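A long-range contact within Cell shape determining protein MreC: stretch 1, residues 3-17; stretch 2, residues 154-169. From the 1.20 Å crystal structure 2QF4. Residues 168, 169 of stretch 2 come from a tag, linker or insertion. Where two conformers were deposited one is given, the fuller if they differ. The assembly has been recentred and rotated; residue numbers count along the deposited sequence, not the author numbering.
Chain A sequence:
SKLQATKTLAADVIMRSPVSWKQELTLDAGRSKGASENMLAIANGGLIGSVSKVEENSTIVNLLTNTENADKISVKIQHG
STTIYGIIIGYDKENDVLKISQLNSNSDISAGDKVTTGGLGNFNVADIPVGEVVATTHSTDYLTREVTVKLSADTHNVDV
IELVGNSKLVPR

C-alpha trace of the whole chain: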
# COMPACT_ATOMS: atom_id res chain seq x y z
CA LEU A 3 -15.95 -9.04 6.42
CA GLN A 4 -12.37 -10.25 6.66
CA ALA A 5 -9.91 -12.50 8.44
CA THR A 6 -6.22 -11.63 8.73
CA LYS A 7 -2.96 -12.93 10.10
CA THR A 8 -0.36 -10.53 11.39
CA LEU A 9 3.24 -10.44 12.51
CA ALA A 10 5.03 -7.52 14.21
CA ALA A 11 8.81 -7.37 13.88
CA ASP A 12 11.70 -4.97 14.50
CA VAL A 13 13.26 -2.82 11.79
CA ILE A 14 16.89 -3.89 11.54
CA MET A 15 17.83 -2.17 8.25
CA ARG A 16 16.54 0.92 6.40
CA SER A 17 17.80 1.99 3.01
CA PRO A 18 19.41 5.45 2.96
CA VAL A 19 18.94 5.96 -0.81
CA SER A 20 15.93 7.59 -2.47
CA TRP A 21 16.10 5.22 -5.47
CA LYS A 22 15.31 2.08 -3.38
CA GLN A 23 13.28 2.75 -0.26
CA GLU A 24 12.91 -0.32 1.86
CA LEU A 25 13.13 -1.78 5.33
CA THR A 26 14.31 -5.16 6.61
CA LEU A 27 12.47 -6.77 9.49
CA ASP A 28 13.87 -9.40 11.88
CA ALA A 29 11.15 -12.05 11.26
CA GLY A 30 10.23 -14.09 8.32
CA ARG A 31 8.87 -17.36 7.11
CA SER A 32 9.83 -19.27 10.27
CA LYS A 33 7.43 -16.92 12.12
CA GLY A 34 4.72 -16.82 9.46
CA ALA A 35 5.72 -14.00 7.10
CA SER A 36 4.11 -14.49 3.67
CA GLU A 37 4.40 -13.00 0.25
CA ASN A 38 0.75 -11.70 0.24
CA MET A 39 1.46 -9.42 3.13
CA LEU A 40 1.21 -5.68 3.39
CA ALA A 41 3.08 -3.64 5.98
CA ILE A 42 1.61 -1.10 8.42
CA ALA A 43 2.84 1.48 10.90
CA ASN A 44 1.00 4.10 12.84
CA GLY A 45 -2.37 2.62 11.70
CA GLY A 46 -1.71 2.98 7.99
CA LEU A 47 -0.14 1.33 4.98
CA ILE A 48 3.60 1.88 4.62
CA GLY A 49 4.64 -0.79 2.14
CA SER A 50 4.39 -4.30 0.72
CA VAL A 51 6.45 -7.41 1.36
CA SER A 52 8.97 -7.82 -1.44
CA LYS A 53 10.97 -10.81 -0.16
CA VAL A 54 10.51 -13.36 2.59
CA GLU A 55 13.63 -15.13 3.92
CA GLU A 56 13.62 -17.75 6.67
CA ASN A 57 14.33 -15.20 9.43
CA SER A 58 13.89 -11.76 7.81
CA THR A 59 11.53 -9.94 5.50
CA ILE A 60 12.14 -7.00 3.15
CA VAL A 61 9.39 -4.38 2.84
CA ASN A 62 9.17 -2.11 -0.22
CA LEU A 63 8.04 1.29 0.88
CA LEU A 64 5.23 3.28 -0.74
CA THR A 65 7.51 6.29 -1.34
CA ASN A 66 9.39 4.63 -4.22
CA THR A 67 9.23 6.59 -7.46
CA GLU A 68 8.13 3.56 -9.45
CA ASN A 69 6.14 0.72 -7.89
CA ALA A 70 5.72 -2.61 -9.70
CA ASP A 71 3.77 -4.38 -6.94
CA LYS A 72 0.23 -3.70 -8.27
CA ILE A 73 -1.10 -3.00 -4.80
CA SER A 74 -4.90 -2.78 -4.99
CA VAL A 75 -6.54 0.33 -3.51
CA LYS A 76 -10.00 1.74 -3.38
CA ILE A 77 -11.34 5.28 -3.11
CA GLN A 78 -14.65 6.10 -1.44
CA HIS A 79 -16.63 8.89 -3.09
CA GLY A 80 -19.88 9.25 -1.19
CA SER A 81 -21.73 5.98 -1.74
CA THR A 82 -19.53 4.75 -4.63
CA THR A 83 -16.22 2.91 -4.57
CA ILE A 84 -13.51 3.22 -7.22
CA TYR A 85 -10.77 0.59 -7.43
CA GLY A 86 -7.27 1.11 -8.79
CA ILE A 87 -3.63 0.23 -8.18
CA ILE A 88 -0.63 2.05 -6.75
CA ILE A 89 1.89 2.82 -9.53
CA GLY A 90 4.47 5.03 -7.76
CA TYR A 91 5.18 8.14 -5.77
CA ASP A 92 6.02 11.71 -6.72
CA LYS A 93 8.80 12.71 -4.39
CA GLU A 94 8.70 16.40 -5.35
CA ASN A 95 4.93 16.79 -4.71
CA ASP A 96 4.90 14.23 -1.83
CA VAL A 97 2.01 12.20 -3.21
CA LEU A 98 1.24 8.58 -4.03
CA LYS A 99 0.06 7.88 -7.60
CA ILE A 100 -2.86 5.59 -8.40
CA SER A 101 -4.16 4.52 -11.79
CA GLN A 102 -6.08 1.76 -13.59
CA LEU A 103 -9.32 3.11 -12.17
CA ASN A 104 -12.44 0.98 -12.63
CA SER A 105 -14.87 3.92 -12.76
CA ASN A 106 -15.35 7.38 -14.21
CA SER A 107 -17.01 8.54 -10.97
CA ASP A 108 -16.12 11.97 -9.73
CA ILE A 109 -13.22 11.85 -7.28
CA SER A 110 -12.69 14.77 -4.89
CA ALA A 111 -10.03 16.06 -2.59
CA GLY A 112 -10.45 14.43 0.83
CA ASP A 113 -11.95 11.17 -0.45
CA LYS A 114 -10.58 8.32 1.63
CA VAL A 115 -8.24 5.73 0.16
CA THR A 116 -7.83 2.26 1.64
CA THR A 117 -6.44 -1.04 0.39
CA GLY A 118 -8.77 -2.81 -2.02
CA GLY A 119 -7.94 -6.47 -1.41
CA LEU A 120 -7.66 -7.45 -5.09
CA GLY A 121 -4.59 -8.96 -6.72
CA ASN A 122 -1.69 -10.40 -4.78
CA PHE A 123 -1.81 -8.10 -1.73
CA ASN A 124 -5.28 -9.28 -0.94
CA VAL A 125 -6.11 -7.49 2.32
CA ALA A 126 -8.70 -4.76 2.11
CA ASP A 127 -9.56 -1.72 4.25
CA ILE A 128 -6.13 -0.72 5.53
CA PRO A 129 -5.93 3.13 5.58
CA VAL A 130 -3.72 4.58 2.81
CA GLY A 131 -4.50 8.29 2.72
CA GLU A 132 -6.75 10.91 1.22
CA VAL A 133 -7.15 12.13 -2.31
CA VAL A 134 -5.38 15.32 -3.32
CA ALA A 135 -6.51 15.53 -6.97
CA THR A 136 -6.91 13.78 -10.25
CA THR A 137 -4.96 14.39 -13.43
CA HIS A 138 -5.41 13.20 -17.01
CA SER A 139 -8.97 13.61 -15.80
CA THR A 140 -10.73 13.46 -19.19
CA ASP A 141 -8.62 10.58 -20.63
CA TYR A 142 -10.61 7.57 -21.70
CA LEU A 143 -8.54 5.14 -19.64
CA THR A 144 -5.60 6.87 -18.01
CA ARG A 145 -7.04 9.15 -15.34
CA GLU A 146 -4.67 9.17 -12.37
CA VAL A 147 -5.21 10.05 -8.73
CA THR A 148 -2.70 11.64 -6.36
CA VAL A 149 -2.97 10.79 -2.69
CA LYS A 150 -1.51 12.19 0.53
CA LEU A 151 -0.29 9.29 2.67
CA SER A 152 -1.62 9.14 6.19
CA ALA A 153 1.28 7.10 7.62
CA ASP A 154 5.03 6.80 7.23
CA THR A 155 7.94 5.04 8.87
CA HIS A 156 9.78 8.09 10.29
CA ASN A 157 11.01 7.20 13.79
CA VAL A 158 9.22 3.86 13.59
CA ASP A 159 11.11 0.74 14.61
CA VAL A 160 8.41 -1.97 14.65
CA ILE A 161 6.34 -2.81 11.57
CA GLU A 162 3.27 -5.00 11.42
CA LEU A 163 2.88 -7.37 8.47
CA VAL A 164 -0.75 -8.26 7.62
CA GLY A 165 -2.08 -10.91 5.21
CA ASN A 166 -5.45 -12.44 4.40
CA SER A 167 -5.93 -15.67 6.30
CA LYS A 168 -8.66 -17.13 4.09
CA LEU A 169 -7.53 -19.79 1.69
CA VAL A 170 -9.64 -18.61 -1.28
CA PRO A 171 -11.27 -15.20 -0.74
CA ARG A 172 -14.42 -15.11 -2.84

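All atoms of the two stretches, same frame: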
# COMPACT_ATOMS: atom_id res chain seq x y z
N LEU A 3 -16.59 -8.49 5.18
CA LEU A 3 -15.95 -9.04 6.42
C LEU A 3 -14.67 -9.80 6.06
O LEU A 3 -14.54 -10.37 4.98
CB LEU A 3 -16.90 -10.00 7.11
CG LEU A 3 -18.25 -9.44 7.62
CD1 LEU A 3 -19.08 -10.63 8.14
CD2 LEU A 3 -18.13 -8.36 8.71
N GLN A 4 -13.72 -9.81 6.98
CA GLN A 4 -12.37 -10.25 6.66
C GLN A 4 -11.68 -10.92 7.84
O GLN A 4 -11.95 -10.63 9.01
CB GLN A 4 -11.54 -9.04 6.17
CG GLN A 4 -10.31 -9.35 5.40
CD GLN A 4 -9.73 -8.11 4.68
OE1 GLN A 4 -9.55 -8.13 3.43
NE2 GLN A 4 -9.43 -7.05 5.46
N ALA A 5 -10.77 -11.78 7.49
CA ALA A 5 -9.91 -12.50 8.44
C ALA A 5 -8.47 -12.30 8.05
O ALA A 5 -8.14 -12.46 6.87
CB ALA A 5 -10.26 -13.98 8.49
N THR A 6 -7.63 -11.92 8.99
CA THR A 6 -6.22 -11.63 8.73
C THR A 6 -5.32 -12.37 9.69
O THR A 6 -5.73 -12.86 10.74
CB THR A 6 -5.85 -10.12 8.73
OG1 THR A 6 -5.73 -9.64 10.08
CG2 THR A 6 -6.87 -9.28 7.94
N LYS A 7 -4.07 -12.48 9.27
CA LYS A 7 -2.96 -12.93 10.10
C LYS A 7 -1.91 -11.85 10.10
O LYS A 7 -1.68 -11.22 9.07
CB LYS A 7 -2.39 -14.25 9.57
CG LYS A 7 -2.04 -14.26 8.09
CD LYS A 7 -1.59 -15.58 7.56
CE LYS A 7 -1.27 -15.42 6.09
NZ LYS A 7 -0.75 -16.68 5.48
N THR A 8 -1.28 -11.64 11.24
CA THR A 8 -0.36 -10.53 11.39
C THR A 8 0.91 -10.98 12.08
O THR A 8 0.94 -11.97 12.80
CB THR A 8 -0.97 -9.39 12.22
OG1 THR A 8 -0.91 -9.71 13.63
CG2 THR A 8 -2.41 -9.05 11.83
N LEU A 9 1.95 -10.19 11.89
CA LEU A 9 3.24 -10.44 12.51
C LEU A 9 3.96 -9.11 12.69
O LEU A 9 4.21 -8.41 11.70
CB LEU A 9 4.08 -11.35 11.58
CG LEU A 9 5.48 -11.71 12.05
CD1 LEU A 9 5.51 -12.38 13.41
CD2 LEU A 9 6.20 -12.53 10.99
N ALA A 10 4.31 -8.76 13.91
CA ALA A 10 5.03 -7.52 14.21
C ALA A 10 6.49 -7.88 14.41
O ALA A 10 6.81 -8.86 15.08
CB ALA A 10 4.43 -6.82 15.43
N ALA A 11 7.39 -7.07 13.85
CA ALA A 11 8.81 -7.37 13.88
C ALA A 11 9.59 -6.07 13.92
O ALA A 11 9.11 -5.01 13.54
CB ALA A 11 9.22 -8.20 12.66
N ASP A 12 10.82 -6.15 14.42
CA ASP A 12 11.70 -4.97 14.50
C ASP A 12 12.30 -4.62 13.15
O ASP A 12 12.70 -5.50 12.38
CB ASP A 12 12.89 -5.27 15.42
CG ASP A 12 12.49 -5.83 16.74
OD1 ASP A 12 11.90 -5.08 17.54
OD2 ASP A 12 12.76 -7.01 16.98
N VAL A 13 12.43 -3.32 12.90
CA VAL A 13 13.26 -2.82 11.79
C VAL A 13 14.73 -2.97 12.15
O VAL A 13 15.17 -2.45 13.17
CB VAL A 13 12.94 -1.35 11.51
CG1 VAL A 13 13.80 -0.82 10.38
CG2 VAL A 13 11.44 -1.19 11.17
N ILE A 14 15.46 -3.71 11.34
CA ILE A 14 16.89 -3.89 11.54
C ILE A 14 17.71 -3.23 10.44
O ILE A 14 18.91 -3.01 10.63
CB ILE A 14 17.29 -5.36 11.76
CG1 ILE A 14 16.74 -6.27 10.67
CG2 ILE A 14 16.85 -5.83 13.17
CD1 ILE A 14 17.37 -7.65 10.62
N MET A 15 17.14 -2.95 9.27
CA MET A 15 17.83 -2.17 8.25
C MET A 15 16.82 -1.25 7.58
O MET A 15 15.64 -1.59 7.45
CB MET A 15 18.51 -3.04 7.19
CG MET A 15 19.70 -3.82 7.68
SD MET A 15 19.38 -5.38 8.51
CE MET A 15 18.98 -6.34 7.06
N ARG A 16 17.31 -0.12 7.11
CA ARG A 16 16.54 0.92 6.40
C ARG A 16 17.42 1.48 5.31
O ARG A 16 18.54 1.88 5.57
CB ARG A 16 16.11 2.03 7.38
CG ARG A 16 15.43 3.23 6.80
CD ARG A 16 15.11 4.35 7.83
NE ARG A 16 13.95 4.09 8.68
CZ ARG A 16 12.66 4.11 8.41
NH1 ARG A 16 11.87 3.78 9.42
NH2 ARG A 16 12.18 4.54 7.26
N SER A 17 16.96 1.49 4.08
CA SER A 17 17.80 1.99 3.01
C SER A 17 17.93 3.50 3.07
O SER A 17 16.94 4.23 3.22
CB SER A 17 17.20 1.63 1.67
OG SER A 17 17.87 2.38 0.66
N ASP A 154 3.68 7.03 7.72
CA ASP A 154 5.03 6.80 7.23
C ASP A 154 5.83 6.08 8.29
O ASP A 154 5.29 5.68 9.34
CB ASP A 154 5.72 8.09 6.75
CG ASP A 154 5.97 9.07 7.85
OD1 ASP A 154 5.84 10.30 7.61
OD2 ASP A 154 6.29 8.65 8.99
N THR A 155 7.09 5.82 7.99
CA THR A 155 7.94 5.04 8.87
C THR A 155 9.04 5.88 9.55
O THR A 155 9.99 5.33 10.08
CB THR A 155 8.55 3.82 8.15
OG1 THR A 155 9.37 4.24 7.05
CG2 THR A 155 7.47 2.88 7.64
N HIS A 156 8.85 7.19 9.60
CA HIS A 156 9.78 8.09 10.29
C HIS A 156 9.75 7.82 11.78
O HIS A 156 8.69 7.84 12.39
CB HIS A 156 9.40 9.54 9.99
CG HIS A 156 10.35 10.55 10.55
ND1 HIS A 156 11.64 10.67 10.10
CD2 HIS A 156 10.19 11.48 11.52
CE1 HIS A 156 12.25 11.64 10.76
NE2 HIS A 156 11.39 12.14 11.64
N ASN A 157 10.91 7.52 12.36
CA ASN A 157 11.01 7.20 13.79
C ASN A 157 10.10 6.05 14.21
O ASN A 157 9.53 6.03 15.31
CB ASN A 157 10.75 8.44 14.65
CG ASN A 157 11.74 9.57 14.38
OD1 ASN A 157 12.92 9.34 14.10
ND2 ASN A 157 11.26 10.82 14.48
N VAL A 158 9.94 5.09 13.30
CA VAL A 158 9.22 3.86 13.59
C VAL A 158 10.21 2.72 13.60
O VAL A 158 10.99 2.58 12.67
CB VAL A 158 8.13 3.64 12.49
CG1 VAL A 158 7.49 2.27 12.59
CG2 VAL A 158 7.07 4.73 12.59
N ASP A 159 10.18 1.87 14.62
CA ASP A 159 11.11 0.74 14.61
C ASP A 159 10.46 -0.63 14.76
O ASP A 159 11.17 -1.58 14.87
CB ASP A 159 12.31 1.00 15.53
CG ASP A 159 11.93 0.79 17.01
OD1 ASP A 159 10.75 0.64 17.35
OD2 ASP A 159 12.84 0.83 17.90
N VAL A 160 9.14 -0.69 14.71
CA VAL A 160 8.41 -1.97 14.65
C VAL A 160 7.39 -1.78 13.53
O VAL A 160 6.72 -0.76 13.46
CB VAL A 160 7.71 -2.29 15.99
CG1 VAL A 160 6.80 -3.51 15.85
CG2 VAL A 160 8.76 -2.46 17.12
N ILE A 161 7.29 -2.78 12.67
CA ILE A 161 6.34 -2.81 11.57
C ILE A 161 5.47 -4.03 11.73
O ILE A 161 5.94 -5.08 12.13
CB ILE A 161 7.11 -2.87 10.24
CG1 ILE A 161 7.98 -1.62 10.05
CG2 ILE A 161 6.18 -3.09 9.05
CD1 ILE A 161 7.25 -0.31 9.92
N GLU A 162 4.19 -3.88 11.42
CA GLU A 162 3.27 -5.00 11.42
C GLU A 162 2.98 -5.47 10.00
O GLU A 162 2.53 -4.71 9.16
CB GLU A 162 1.98 -4.59 12.11
CG GLU A 162 1.02 -5.77 12.29
CD GLU A 162 -0.23 -5.39 13.03
OE1 GLU A 162 -0.20 -4.47 13.86
OE2 GLU A 162 -1.25 -6.03 12.82
N LEU A 163 3.24 -6.73 9.73
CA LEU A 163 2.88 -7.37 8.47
C LEU A 163 1.48 -7.95 8.63
O LEU A 163 1.12 -8.48 9.68
CB LEU A 163 3.84 -8.50 8.16
CG LEU A 163 5.31 -8.14 8.01
CD1 LEU A 163 6.11 -9.39 7.70
CD2 LEU A 163 5.50 -7.01 6.97
N VAL A 164 0.67 -7.84 7.57
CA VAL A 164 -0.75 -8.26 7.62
C VAL A 164 -1.05 -8.96 6.29
O VAL A 164 -0.81 -8.44 5.21
CB VAL A 164 -1.70 -7.06 7.80
CG1 VAL A 164 -3.18 -7.49 7.91
CG2 VAL A 164 -1.35 -6.21 9.05
N GLY A 165 -1.63 -10.16 6.39
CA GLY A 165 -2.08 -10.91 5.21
C GLY A 165 -3.47 -11.48 5.42
O GLY A 165 -3.93 -11.61 6.53
N ASN A 166 -4.15 -11.81 4.34
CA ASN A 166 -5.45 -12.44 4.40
C ASN A 166 -5.26 -13.85 4.86
O ASN A 166 -4.40 -14.54 4.35
CB ASN A 166 -6.07 -12.43 2.98
CG ASN A 166 -7.55 -12.63 2.98
OD1 ASN A 166 -8.08 -13.48 3.69
ND2 ASN A 166 -8.23 -11.89 2.13
N SER A 167 -6.05 -14.31 5.83
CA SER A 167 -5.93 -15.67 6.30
C SER A 167 -6.86 -16.67 5.66
O SER A 167 -6.73 -17.88 5.93
CB SER A 167 -6.08 -15.71 7.81
OG SER A 167 -7.37 -15.33 8.13
N LYS A 168 -7.75 -16.22 4.78
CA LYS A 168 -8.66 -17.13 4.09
C LYS A 168 -7.92 -17.78 2.94
O LYS A 168 -7.14 -17.15 2.21
CB LYS A 168 -9.84 -16.35 3.57
CG LYS A 168 -10.70 -15.78 4.69
CD LYS A 168 -11.96 -15.14 4.15
CE LYS A 168 -12.76 -14.51 5.28
NZ LYS A 168 -13.24 -15.51 6.28
N LEU A 169 -8.22 -19.04 2.71
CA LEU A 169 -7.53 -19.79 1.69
C LEU A 169 -7.87 -19.29 0.27
O LEU A 169 -6.98 -19.07 -0.55
CB LEU A 169 -7.93 -21.27 1.86
CG LEU A 169 -7.00 -22.24 1.17
CD1 LEU A 169 -5.56 -22.19 1.75
CD2 LEU A 169 -7.61 -23.64 1.31
O HOH W 1 12.29 -2.46 17.41

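Strands 6-16 and 160-166 pair antiparallel: their N-to-C directions differ by 161° and their axes approach to 4.4 Å. Backbone hydrogen bonds define the register. K7 and G165 exchange two, K7 N to G165 O and G165 N to K7 O, both 2.9 Å; L9 and L163 do the same (L9 N to L163 O 2.9 Å, L163 N to L9 O 2.8 Å), as do A11 and I161 (A11 N to I161 O and I161 N to A11 O, both 3.0 Å). Single bonds extend the ladder beyond these pairs, from S167 N to A5 O (3.0 Å, 175°) and from V13 N to D159 O (2.9 Å, 169°).

Between the hydrogen-bonded pairs the strands draw closer, with CA atoms of A10 and E162 4.2 Å apart, and CA-H...O contacts fill in, such as T8 CA to L163 O at 3.1 Å.

Apolar packing occurs on both faces. A10 CB lies 4.1 Å from V160 CG1 on the face shared with T8 and V164; on the face of L9 and L163, I161 CG1 meets V13 CG2 at 3.7 Å.

Polar side chains act near the V13 end. R16 NH2 donates to T155 OG1 (2.8 Å, 168°), reaching the type II turn T155-V158. One water donates to both D12 OD1 (2.7 Å) and D159 O (2.9 Å), bridging the stretches.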